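Local coordinates for protein acyl-coenzyme A oxidase (PDB 5K3H) that catalyses the FAD-dependent desaturation of acyl-CoA to the trans-2-enoyl-CoA, releasing hydrogen peroxide, in the first step of peroxisomal beta-oxidation, at residues E88-T93 and Y99-E104; A49-A52 and E56-D59; T80-R85 and E104-E109; P112-G117 and M243-V248. All blocks are in the same frame, centred on the assembly; numbering follows the deposited sequence.

Overall arrangement
From the N terminus, contact 2 comes first, closing the short loop that leaves helix 38-52 by joining A49-A52 to E56-D59. The chain then runs through helix 68-85 into the loop that carries E88-T93, which folds back on helix 97-105 in contact 1. This small loop is nested inside the larger one closed by contact 3, where T80-R85 meets E104-E109, and the two share Glu104. Contact 4 follows in series and spans over 120 residues, joining the start of helix 114-127 to a loop between strands 234-238 and 251-255. Contacts 1, 2 and 3 touch one another in the helical N-terminal region; contact 4 touches contact 3 and links that region to the beta-strand region.

Contact 1: E88-T93 and Y99-E104; sequences EIIDPT and YHLNNE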
loop_
_atom_site.group_PDB
_atom_site.type_symbol
_atom_site.label_atom_id
_atom_site.label_comp_id
_atom_site.label_asym_id
_atom_site.label_seq_id
_atom_site.Cartn_x
_atom_site.Cartn_y
_atom_site.Cartn_z
ATOM N N GLU B 88 -17.501 -22.233 27.013
ATOM C CA GLU B 88 -18.228 -21.292 27.849
ATOM C C GLU B 88 -18.684 -20.061 27.092
ATOM O O GLU B 88 -19.467 -19.276 27.633
ATOM C CB GLU B 88 -17.331 -20.855 29.003
ATOM C CG GLU B 88 -16.794 -22.017 29.821
ATOM C CD GLU B 88 -15.631 -21.609 30.686
ATOM O OE1 GLU B 88 -15.697 -20.516 31.299
ATOM O OE2 GLU B 88 -14.669 -22.409 30.786
ATOM N N ILE B 89 -18.243 -19.893 25.848
ATOM C CA ILE B 89 -18.469 -18.668 25.107
ATOM C C ILE B 89 -19.258 -18.919 23.831
ATOM O O ILE B 89 -20.115 -18.108 23.466
ATOM C CB ILE B 89 -17.124 -17.965 24.795
ATOM C CG1 ILE B 89 -16.233 -17.938 26.048
ATOM C CG2 ILE B 89 -17.347 -16.525 24.312
ATOM C CD1 ILE B 89 -14.753 -17.663 25.772
ATOM N N ILE B 90 -19.007 -20.042 23.144
ATOM C CA ILE B 90 -19.584 -20.285 21.822
ATOM C C ILE B 90 -20.084 -21.724 21.700
ATOM O O ILE B 90 -19.883 -22.566 22.575
ATOM C CB ILE B 90 -18.590 -20.007 20.661
ATOM C CG1 ILE B 90 -17.419 -20.998 20.713
ATOM C CG2 ILE B 90 -18.123 -18.551 20.651
ATOM C CD1 ILE B 90 -16.651 -21.112 19.425
ATOM N N ASP B 91 -20.775 -21.979 20.587
ATOM C CA ASP B 91 -20.990 -23.321 20.081
ATOM C C ASP B 91 -19.787 -23.681 19.223
ATOM O O ASP B 91 -19.650 -23.141 18.114
ATOM C CB ASP B 91 -22.281 -23.383 19.267
ATOM C CG ASP B 91 -22.424 -24.679 18.454
ATOM O OD1 ASP B 91 -23.383 -24.760 17.652
ATOM O OD2 ASP B 91 -21.601 -25.614 18.613
ATOM N N PRO B 92 -18.889 -24.556 19.687
ATOM C CA PRO B 92 -17.631 -24.786 18.951
ATOM C C PRO B 92 -17.813 -25.476 17.608
ATOM O O PRO B 92 -16.827 -25.601 16.865
ATOM C CB PRO B 92 -16.804 -25.655 19.910
ATOM C CG PRO B 92 -17.496 -25.603 21.240
ATOM C CD PRO B 92 -18.929 -25.235 20.997
ATOM N N THR B 93 -19.019 -25.944 17.277
ATOM C CA THR B 93 -19.299 -26.482 15.947
ATOM C C THR B 93 -19.726 -25.403 14.966
ATOM O O THR B 93 -19.876 -25.688 13.771
ATOM C CB THR B 93 -20.416 -27.542 15.992
ATOM O OG1 THR B 93 -21.666 -26.907 16.310
ATOM C CG2 THR B 93 -20.114 -28.641 17.012
ATOM N N TYR B 99 -15.158 -17.935 14.097
ATOM C CA TYR B 99 -14.515 -16.886 13.320
ATOM C C TYR B 99 -14.526 -15.568 14.093
ATOM O O TYR B 99 -13.497 -14.893 14.215
ATOM C CB TYR B 99 -15.234 -16.760 11.977
ATOM C CG TYR B 99 -14.595 -15.801 11.011
ATOM C CD1 TYR B 99 -13.332 -16.057 10.496
ATOM C CD2 TYR B 99 -15.247 -14.637 10.615
ATOM C CE1 TYR B 99 -12.737 -15.203 9.613
ATOM C CE2 TYR B 99 -14.655 -13.769 9.725
ATOM C CZ TYR B 99 -13.395 -14.055 9.228
ATOM O OH TYR B 99 -12.769 -13.193 8.344
ATOM N N HIS B 100 -15.683 -15.204 14.655
ATOM C CA HIS B 100 -15.774 -14.008 15.493
ATOM C C HIS B 100 -14.906 -14.124 16.747
ATOM O O HIS B 100 -14.127 -13.215 17.064
ATOM C CB HIS B 100 -17.237 -13.750 15.858
ATOM C CG HIS B 100 -17.440 -12.598 16.791
ATOM N ND1 HIS B 100 -17.070 -11.308 16.475
ATOM C CD2 HIS B 100 -18.052 -12.531 18.000
ATOM C CE1 HIS B 100 -17.403 -10.503 17.473
ATOM N NE2 HIS B 100 -17.993 -11.223 18.415
ATOM N N LEU B 101 -15.014 -15.247 17.463
ATOM C CA LEU B 101 -14.210 -15.451 18.661
ATOM C C LEU B 101 -12.722 -15.258 18.376
ATOM O O LEU B 101 -12.024 -14.552 19.116
ATOM C CB LEU B 101 -14.479 -16.858 19.215
ATOM C CG LEU B 101 -13.661 -17.411 20.385
ATOM C CD1 LEU B 101 -13.950 -16.683 21.693
ATOM C CD2 LEU B 101 -13.913 -18.914 20.514
ATOM N N ASN B 102 -12.225 -15.839 17.281
ATOM C CA ASN B 102 -10.812 -15.689 16.964
ATOM C C ASN B 102 -10.459 -14.239 16.633
ATOM O O ASN B 102 -9.382 -13.761 17.017
ATOM C CB ASN B 102 -10.415 -16.644 15.834
ATOM C CG ASN B 102 -10.204 -18.113 16.325
ATOM O OD1 ASN B 102 -10.099 -18.394 17.539
ATOM N ND2 ASN B 102 -10.159 -19.044 15.377
ATOM N N ASN B 103 -11.344 -13.516 15.927
ATOM C CA ASN B 103 -11.068 -12.109 15.597
ATOM C C ASN B 103 -10.914 -11.258 16.853
ATOM O O ASN B 103 -10.025 -10.402 16.914
ATOM C CB ASN B 103 -12.190 -11.514 14.741
ATOM C CG ASN B 103 -12.262 -12.098 13.360
ATOM O OD1 ASN B 103 -11.262 -12.534 12.793
ATOM N ND2 ASN B 103 -13.468 -12.113 12.800
ATOM N N GLU B 104 -11.806 -11.450 17.841
ATOM C CA GLU B 104 -11.713 -10.749 19.123
ATOM C C GLU B 104 -10.434 -11.123 19.862
ATOM O O GLU B 104 -9.691 -10.254 20.338
ATOM C CB GLU B 104 -12.918 -11.096 20.010
ATOM C CG GLU B 104 -14.229 -10.406 19.683
ATOM C CD GLU B 104 -14.543 -9.241 20.620
ATOM O OE1 GLU B 104 -13.852 -9.063 21.653
ATOM O OE2 GLU B 104 -15.457 -8.459 20.279
#
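Leu101 extends away from its own backbone N (CG opposite it, chi1 173°), and its isobutyl group leaves helix 97-105 toward Ile90, whose CG1 sits in the crowded position between backbone N and carbonyl carbon (chi1 65°), which brings the CG1-CD1 arm over the leucine. The two side chains cross at about a right angle, and their methyl ends make the closest approach, Ile90 CD1 to Leu101 CD2 at 3.7 Å. Further back on the same arm, Ile90 CG1 is 4.1 Å from Leu101 CD2. The other leucine methyl serves the preceding residue: Leu101 CD1 lies 4.3 Å from Ile89 CD1, a looser contact. Leu101 is thus forked between two consecutive isoleucines, one methyl to each. No hydrogen bond crosses between the segments, and all three residues are buried, so the contact rests on apolar packing alone.

Beyond the isoleucines the loop is braced by an Asx turn. Asp91 OD2 accepts from Thr93 N at 2.9 Å and from the hydroxyl Thr93 OG1 at 2.6 Å; both donors reach it from the same face of the carboxylate, the amide well above the plane and the hydroxyl closer to it on the syn side. The two bonds on one oxygen probably limit the turning of the carboxylate.

The loop connects helix 68-85 to helix 97-105. Ile47 of helix 38-52 packs on Ile89, Ile90 and His100, and Leu82 of helix 68-85 touches Leu101, which places the contact where three helices of the N-terminal region meet.

Contact 2: A49-A52 and E56-D59; sequences AKLA and ELHD
The loop that follows helix 38-52 in the helical N-terminal domain of the acyl-CoA oxidase fold is fastened here by a side-chain to main-chain hydrogen bond, with His58 reaching back to the helix's C-terminal turn. Its CG lies opposite the carbonyl carbon (chi1 -61°), a setting that carries the far end of the ring to the helix, where His58 NE2 donates to Leu51 O at 2.8 Å with an N-H...O angle of 155°. The donor stands above the carbonyl plane, 38° out of it, and does not lie on a lone pair of the oxygen, which in turn is slightly tilted from the imidazole plane. The bond occupies a carbonyl near the end of the helix, where carbonyls commonly lack i+4 partners. With an alanine in place of His58, Leu51 O would probably lose this donor and a gap would open beside Arg623 and the helix end, leaving the loop held there less firmly.

Beside the polar link runs an apolar one. Leu51 and Leu57 cross at about a right angle, and both continue into a buried cluster: Val105 of helix 97-105 touches each of them, and Leu57 also meets Val81 and Leu82 of helix 68-85. Arg623 of helix 622-625 packs on Leu51, Ala52 and His58, while Asp59 forms salt bridges with Lys78 and Arg626. Where the two leucines come closest, Leu51 CD2 lies 3.6 Å from Leu57 CD1.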
loop_
_atom_site.group_PDB
_atom_site.type_symbol
_atom_site.label_atom_id
_atom_site.label_comp_id
_atom_site.label_asym_id
_atom_site.label_seq_id
_atom_site.Cartn_x
_atom_site.Cartn_y
_atom_site.Cartn_z
ATOM N N ALA B 49 -19.605 -9.547 24.803
ATOM C CA ALA B 49 -19.884 -9.230 26.198
ATOM C C ALA B 49 -19.303 -10.289 27.129
ATOM O O ALA B 49 -18.714 -9.965 28.167
ATOM C CB ALA B 49 -21.390 -9.100 26.405
ATOM N N LYS B 50 -19.406 -11.558 26.750
ATOM C CA LYS B 50 -18.820 -12.601 27.576
ATOM C C LYS B 50 -17.304 -12.433 27.667
ATOM O O LYS B 50 -16.722 -12.528 28.754
ATOM C CB LYS B 50 -19.201 -13.975 27.015
ATOM C CG LYS B 50 -18.652 -15.170 27.802
ATOM C CD LYS B 50 -19.175 -15.182 29.243
ATOM C CE LYS B 50 -18.820 -16.483 29.942
ATOM N NZ LYS B 50 -19.468 -16.577 31.297
ATOM N N LEU B 51 -16.644 -12.153 26.541
ATOM C CA LEU B 51 -15.195 -11.981 26.583
ATOM C C LEU B 51 -14.780 -10.802 27.470
ATOM O O LEU B 51 -13.681 -10.805 28.045
ATOM C CB LEU B 51 -14.661 -11.801 25.166
ATOM C CG LEU B 51 -14.696 -13.027 24.261
ATOM C CD1 LEU B 51 -14.546 -12.601 22.801
ATOM C CD2 LEU B 51 -13.631 -14.035 24.652
ATOM N N ALA B 52 -15.643 -9.797 27.613
ATOM C CA ALA B 52 -15.308 -8.684 28.494
ATOM C C ALA B 52 -15.120 -9.141 29.934
ATOM O O ALA B 52 -14.444 -8.449 30.708
ATOM C CB ALA B 52 -16.376 -7.587 28.418
ATOM N N GLU B 56 -8.237 -12.992 30.968
ATOM C CA GLU B 56 -7.157 -13.862 30.508
ATOM C C GLU B 56 -7.178 -14.036 28.990
ATOM O O GLU B 56 -6.173 -14.469 28.401
ATOM C CB GLU B 56 -7.227 -15.227 31.215
ATOM C CG GLU B 56 -8.656 -15.743 31.557
ATOM C CD GLU B 56 -9.272 -15.099 32.812
ATOM O OE1 GLU B 56 -8.537 -14.376 33.506
ATOM O OE2 GLU B 56 -10.480 -15.307 33.106
ATOM N N LEU B 57 -8.288 -13.695 28.345
ATOM C CA LEU B 57 -8.388 -13.751 26.897
ATOM C C LEU B 57 -8.133 -12.399 26.235
ATOM O O LEU B 57 -8.440 -12.242 25.048
ATOM C CB LEU B 57 -9.753 -14.304 26.478
ATOM C CG LEU B 57 -9.955 -15.808 26.647
ATOM C CD1 LEU B 57 -11.367 -16.196 26.345
ATOM C CD2 LEU B 57 -9.015 -16.554 25.729
ATOM N N HIS B 58 -7.647 -11.405 26.978
ATOM C CA HIS B 58 -7.367 -10.093 26.406
ATOM C C HIS B 58 -5.903 -9.956 25.998
ATOM O O HIS B 58 -5.024 -10.666 26.497
ATOM C CB HIS B 58 -7.726 -8.983 27.395
ATOM C CG HIS B 58 -9.173 -8.962 27.776
ATOM N ND1 HIS B 58 -9.673 -8.121 28.747
ATOM C CD2 HIS B 58 -10.234 -9.647 27.287
ATOM C CE1 HIS B 58 -10.975 -8.310 28.856
ATOM N NE2 HIS B 58 -11.341 -9.229 27.983
ATOM N N ASP B 59 -5.649 -9.030 25.068
ATOM C CA ASP B 59 -4.275 -8.674 24.754
ATOM C C ASP B 59 -3.607 -8.185 26.029
ATOM O O ASP B 59 -4.127 -7.287 26.698
ATOM C CB ASP B 59 -4.223 -7.557 23.707
ATOM C CG ASP B 59 -4.861 -7.936 22.381
ATOM O OD1 ASP B 59 -5.040 -9.137 22.098
ATOM O OD2 ASP B 59 -5.216 -7.005 21.626
#

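Contact 3: T80-R85 and E104-E109; sequences TVLTQR and EVLGIE
Leu82 in the last turns of helix 68-85 faces Val105 at the C-terminal end of helix 97-105, their CA atoms 8.5 Å apart, and just past this point the backbone leaves helical geometry at Gly107, whose phi is positive (83°). A probable hydrogen bond from Gly107 N to Asn102 O spans the turn in which this happens.

Leu82 carries the contact from its side. Its CG stands opposite the carbonyl carbon (chi1 -86°), which directs the isobutyl group across to the other helix end, where it meets both partners tip to tip. Leu82 CG lies 4.0 Å from Val105 CG1, while Leu82 CD2 is 4.2 Å from Val105 CG2, so both valine methyls are engaged. Leu82 CD1 comes closest to Leu106 CD1, at 3.9 Å, while staying near Val105 CG1. With an alanine in place of Leu82 both branches disappear, which would probably open a gap beside Val105 and Leu106 and cost them this neighbour.

On another side of helix 68-85, Thr83 OG1 donates to Thr80 O at 2.7 Å, sharing that carbonyl with Gln84 N. Thr80 packs on Tyr661 and Thr83 on Met665, both of the second subunit. Leu82, Val105 and Leu106 themselves are buried, and through them the C-terminal end of helix 68-85 packs on that of helix 97-105 within the helical N-terminal domain of the acyl-CoA oxidase.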
loop_
_atom_site.group_PDB
_atom_site.type_symbol
_atom_site.label_atom_id
_atom_site.label_comp_id
_atom_site.label_asym_id
_atom_site.label_seq_id
_atom_site.Cartn_x
_atom_site.Cartn_y
_atom_site.Cartn_z
ATOM N N THR B 80 -4.108 -21.526 23.974
ATOM C CA THR B 80 -4.350 -22.610 24.924
ATOM C C THR B 80 -5.541 -22.298 25.829
ATOM O O THR B 80 -6.349 -23.190 26.125
ATOM C CB THR B 80 -3.098 -22.900 25.757
ATOM O OG1 THR B 80 -2.720 -21.728 26.472
ATOM C CG2 THR B 80 -1.937 -23.374 24.897
ATOM N N VAL B 81 -5.679 -21.045 26.275
ATOM C CA VAL B 81 -6.857 -20.688 27.063
ATOM C C VAL B 81 -8.135 -20.896 26.256
ATOM O O VAL B 81 -9.143 -21.375 26.789
ATOM C CB VAL B 81 -6.746 -19.244 27.570
ATOM C CG1 VAL B 81 -7.974 -18.888 28.386
ATOM C CG2 VAL B 81 -5.475 -19.075 28.379
ATOM N N LEU B 82 -8.115 -20.553 24.959
ATOM C CA LEU B 82 -9.290 -20.770 24.109
ATOM C C LEU B 82 -9.707 -22.237 24.087
ATOM O O LEU B 82 -10.859 -22.562 24.374
ATOM C CB LEU B 82 -9.034 -20.298 22.677
ATOM C CG LEU B 82 -9.260 -18.833 22.286
ATOM C CD1 LEU B 82 -9.010 -18.664 20.762
ATOM C CD2 LEU B 82 -10.636 -18.287 22.703
ATOM N N THR B 83 -8.767 -23.148 23.813
ATOM C CA THR B 83 -9.126 -24.562 23.719
ATOM C C THR B 83 -9.743 -25.060 25.020
ATOM O O THR B 83 -10.545 -26.000 25.014
ATOM C CB THR B 83 -7.892 -25.410 23.408
ATOM O OG1 THR B 83 -6.961 -25.253 24.475
ATOM C CG2 THR B 83 -7.198 -24.944 22.160
ATOM N N GLN B 84 -9.375 -24.434 26.137
ATOM C CA GLN B 84 -9.858 -24.788 27.466
ATOM C C GLN B 84 -11.236 -24.193 27.765
ATOM O O GLN B 84 -12.136 -24.906 28.223
ATOM C CB GLN B 84 -8.807 -24.354 28.491
ATOM C CG GLN B 84 -9.257 -24.288 29.939
ATOM C CD GLN B 84 -8.184 -23.673 30.844
ATOM O OE1 GLN B 84 -7.161 -23.149 30.363
ATOM N NE2 GLN B 84 -8.430 -23.705 32.162
ATOM N N ARG B 85 -11.434 -22.894 27.517
ATOM C CA ARG B 85 -12.681 -22.228 27.893
ATOM C C ARG B 85 -13.664 -22.067 26.731
ATOM O O ARG B 85 -14.764 -21.544 26.946
ATOM C CB ARG B 85 -12.394 -20.846 28.476
ATOM C CG ARG B 85 -11.163 -20.784 29.357
ATOM C CD ARG B 85 -11.526 -20.913 30.809
ATOM N NE ARG B 85 -12.556 -19.954 31.189
ATOM C CZ ARG B 85 -12.299 -18.749 31.686
ATOM N NH1 ARG B 85 -11.039 -18.345 31.829
ATOM N NH2 ARG B 85 -13.303 -17.941 32.007
ATOM N N GLU B 104 -11.806 -11.450 17.841
ATOM C CA GLU B 104 -11.713 -10.749 19.123
ATOM C C GLU B 104 -10.434 -11.123 19.862
ATOM O O GLU B 104 -9.691 -10.254 20.338
ATOM C CB GLU B 104 -12.918 -11.096 20.010
ATOM C CG GLU B 104 -14.229 -10.406 19.683
ATOM C CD GLU B 104 -14.543 -9.241 20.620
ATOM O OE1 GLU B 104 -13.852 -9.063 21.653
ATOM O OE2 GLU B 104 -15.457 -8.459 20.279
ATOM N N VAL B 105 -10.177 -12.419 19.995
ATOM C CA VAL B 105 -9.099 -12.899 20.854
ATOM C C VAL B 105 -7.773 -12.932 20.106
ATOM O O VAL B 105 -6.796 -12.329 20.550
ATOM C CB VAL B 105 -9.486 -14.279 21.456
ATOM C CG1 VAL B 105 -8.335 -14.940 22.205
ATOM C CG2 VAL B 105 -10.644 -14.105 22.419
ATOM N N LEU B 106 -7.728 -13.550 18.928
ATOM C CA LEU B 106 -6.448 -13.768 18.264
ATOM C C LEU B 106 -6.074 -12.657 17.286
ATOM O O LEU B 106 -4.881 -12.414 17.078
ATOM C CB LEU B 106 -6.454 -15.136 17.558
ATOM C CG LEU B 106 -6.609 -16.388 18.475
ATOM C CD1 LEU B 106 -6.790 -17.693 17.705
ATOM C CD2 LEU B 106 -5.446 -16.530 19.481
ATOM N N GLY B 107 -7.058 -11.944 16.717
ATOM C CA GLY B 107 -6.768 -10.819 15.849
ATOM C C GLY B 107 -6.459 -11.231 14.422
ATOM O O GLY B 107 -6.823 -12.309 13.961
ATOM N N ILE B 108 -5.801 -10.327 13.700
ATOM C CA ILE B 108 -5.522 -10.537 12.276
ATOM C C ILE B 108 -4.060 -10.876 11.971
ATOM O O ILE B 108 -3.768 -11.281 10.830
ATOM C CB ILE B 108 -5.975 -9.330 11.423
ATOM C CG1 ILE B 108 -5.233 -8.041 11.810
ATOM C CG2 ILE B 108 -7.478 -9.162 11.520
ATOM C CD1 ILE B 108 -5.498 -6.879 10.860
ATOM N N GLU B 109 -3.135 -10.730 12.933
ATOM C CA GLU B 109 -1.721 -10.924 12.630
ATOM C C GLU B 109 -1.292 -12.391 12.607
ATOM O O GLU B 109 -0.128 -12.660 12.277
ATOM C CB GLU B 109 -0.854 -10.139 13.613
ATOM C CG GLU B 109 -1.181 -8.637 13.640
ATOM C CD GLU B 109 -0.156 -7.783 14.385
ATOM O OE1 GLU B 109 1.027 -8.186 14.411
ATOM O OE2 GLU B 109 -0.525 -6.715 14.934
#

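Contact 4: P112-G117 and M243-V248; sequences PMALHG and MAYNIV
Ala114 presses its CB methyl against two side chains of the facing loop at once. Val248 meets it with one methyl, CG2 lying 3.9 Å from Ala114 CB; this branch is anti to the valine's carbonyl carbon, while CG1 is anti to the backbone N (chi1 165°). Tyr245 comes in with the end of its side chain rather than with its ring: Tyr245 OH is also 3.9 Å from Ala114 CB, a van der Waals touch and no hydrogen bond. Its CG is roughly anti to the backbone N, although chi1 of -156° is some way from ideal, and the long side chain thereby spans the distance to the helix start. The backbone of Tyr245 has left-handed phi and psi and opens a type I beta turn that runs to Val248, bringing both residues to the same methyl. The turn's own bond, Val248 N to Tyr245 O, is weak at 3.5 Å.

The side chain of Val248 is about 4 Å from Gly191, which contributes to an FAD site shared between the two subunits. Helix 420-428 flanks Tyr245 through Val426, and Tyr414 of the second subunit also packs on it. Within the turn, Ile247 packs on Lys71 and Ser75 of helix 68-85 and hydrogen-bonds through its backbone with Glu109, and the whole contact joins the start of helix 114-127 to the loop between strands 234-238 and 251-255.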
loop_
_atom_site.group_PDB
_atom_site.type_symbol
_atom_site.label_atom_id
_atom_site.label_comp_id
_atom_site.label_asym_id
_atom_site.label_seq_id
_atom_site.Cartn_x
_atom_site.Cartn_y
_atom_site.Cartn_z
ATOM N N PRO B 112 -0.502 -19.660 15.886
ATOM C CA PRO B 112 0.217 -20.907 15.531
ATOM C C PRO B 112 -0.636 -21.973 14.878
ATOM O O PRO B 112 -0.082 -22.972 14.382
ATOM C CB PRO B 112 0.743 -21.404 16.879
ATOM C CG PRO B 112 0.885 -20.147 17.707
ATOM C CD PRO B 112 -0.269 -19.287 17.299
ATOM N N MET B 113 -1.959 -21.842 14.921
ATOM C CA MET B 113 -2.850 -22.834 14.337
ATOM C C MET B 113 -3.738 -22.221 13.270
ATOM O O MET B 113 -4.802 -22.767 12.959
ATOM C CB MET B 113 -3.675 -23.509 15.432
ATOM C CG MET B 113 -2.819 -24.381 16.305
ATOM S SD MET B 113 -3.734 -25.265 17.572
ATOM C CE MET B 113 -4.868 -26.268 16.612
ATOM N N ALA B 114 -3.304 -21.100 12.704
ATOM C CA ALA B 114 -4.066 -20.414 11.668
ATOM C C ALA B 114 -4.361 -21.309 10.465
ATOM O O ALA B 114 -5.473 -21.306 9.938
ATOM C CB ALA B 114 -3.342 -19.151 11.226
ATOM N N LEU B 115 -3.363 -22.071 10.031
ATOM C CA LEU B 115 -3.523 -22.960 8.884
ATOM C C LEU B 115 -4.160 -24.294 9.268
ATOM O O LEU B 115 -4.777 -24.959 8.436
ATOM C CB LEU B 115 -2.178 -23.194 8.191
ATOM C CG LEU B 115 -1.819 -22.199 7.085
ATOM C CD1 LEU B 115 -2.764 -22.345 5.904
ATOM C CD2 LEU B 115 -1.837 -20.774 7.616
ATOM N N HIS B 116 -4.006 -24.678 10.530
ATOM C CA HIS B 116 -4.570 -25.931 11.033
ATOM C C HIS B 116 -6.049 -26.065 10.679
ATOM O O HIS B 116 -6.513 -27.146 10.280
ATOM C CB HIS B 116 -4.361 -26.007 12.540
ATOM C CG HIS B 116 -4.833 -27.284 13.139
ATOM N ND1 HIS B 116 -4.049 -28.415 13.198
ATOM C CD2 HIS B 116 -6.015 -27.608 13.714
ATOM C CE1 HIS B 116 -4.732 -29.382 13.782
ATOM N NE2 HIS B 116 -5.930 -28.919 14.099
ATOM N N GLY B 117 -6.819 -24.998 10.889
ATOM C CA GLY B 117 -8.235 -24.998 10.561
ATOM C C GLY B 117 -8.579 -24.603 9.138
ATOM O O GLY B 117 -9.582 -25.067 8.585
ATOM N N MET B 243 6.122 -8.543 5.754
ATOM C CA MET B 243 5.577 -7.192 5.802
ATOM C C MET B 243 4.405 -7.097 6.773
ATOM O O MET B 243 4.166 -6.042 7.359
ATOM C CB MET B 243 5.188 -6.723 4.394
ATOM C CG MET B 243 3.784 -7.047 3.947
ATOM S SD MET B 243 3.455 -6.388 2.289
ATOM C CE MET B 243 2.577 -4.857 2.628
ATOM N N ALA B 244 3.697 -8.185 6.992
ATOM C CA ALA B 244 2.626 -8.207 7.976
ATOM C C ALA B 244 2.365 -9.670 8.305
ATOM O O ALA B 244 3.061 -10.564 7.815
ATOM C CB ALA B 244 1.376 -7.477 7.460
ATOM N N TYR B 245 1.361 -9.914 9.145
ATOM C CA TYR B 245 0.918 -11.286 9.403
ATOM C C TYR B 245 2.024 -12.113 10.058
ATOM O O TYR B 245 2.225 -13.279 9.725
ATOM C CB TYR B 245 0.461 -11.939 8.095
ATOM C CG TYR B 245 -0.506 -13.069 8.282
ATOM C CD1 TYR B 245 -1.665 -12.879 9.023
ATOM C CD2 TYR B 245 -0.297 -14.303 7.681
ATOM C CE1 TYR B 245 -2.577 -13.892 9.194
ATOM C CE2 TYR B 245 -1.221 -15.340 7.837
ATOM C CZ TYR B 245 -2.358 -15.122 8.601
ATOM O OH TYR B 245 -3.294 -16.121 8.781
ATOM N N ASN B 246 2.765 -11.503 10.978
ATOM C CA ASN B 246 4.037 -12.065 11.412
ATOM C C ASN B 246 3.920 -13.043 12.572
ATOM O O ASN B 246 4.936 -13.629 12.963
ATOM C CB ASN B 246 4.999 -10.942 11.764
ATOM C CG ASN B 246 5.682 -10.389 10.533
ATOM O OD1 ASN B 246 6.406 -11.117 9.852
ATOM N ND2 ASN B 246 5.449 -9.107 10.226
ATOM N N ILE B 247 2.715 -13.252 13.114
ATOM C CA ILE B 247 2.525 -14.290 14.119
ATOM C C ILE B 247 2.468 -15.670 13.477
ATOM O O ILE B 247 2.738 -16.674 14.146
ATOM C CB ILE B 247 1.274 -13.972 14.960
ATOM C CG1 ILE B 247 1.443 -12.602 15.638
ATOM C CG2 ILE B 247 0.977 -15.094 15.957
ATOM C CD1 ILE B 247 0.278 -12.130 16.511
ATOM N N VAL B 248 2.115 -15.743 12.197
ATOM C CA VAL B 248 2.181 -16.983 11.437
ATOM C C VAL B 248 3.629 -17.243 11.050
ATOM O O VAL B 248 4.291 -16.397 10.438
ATOM C CB VAL B 248 1.276 -16.908 10.200
ATOM C CG1 VAL B 248 1.612 -18.039 9.212
ATOM C CG2 VAL B 248 -0.176 -16.990 10.623
#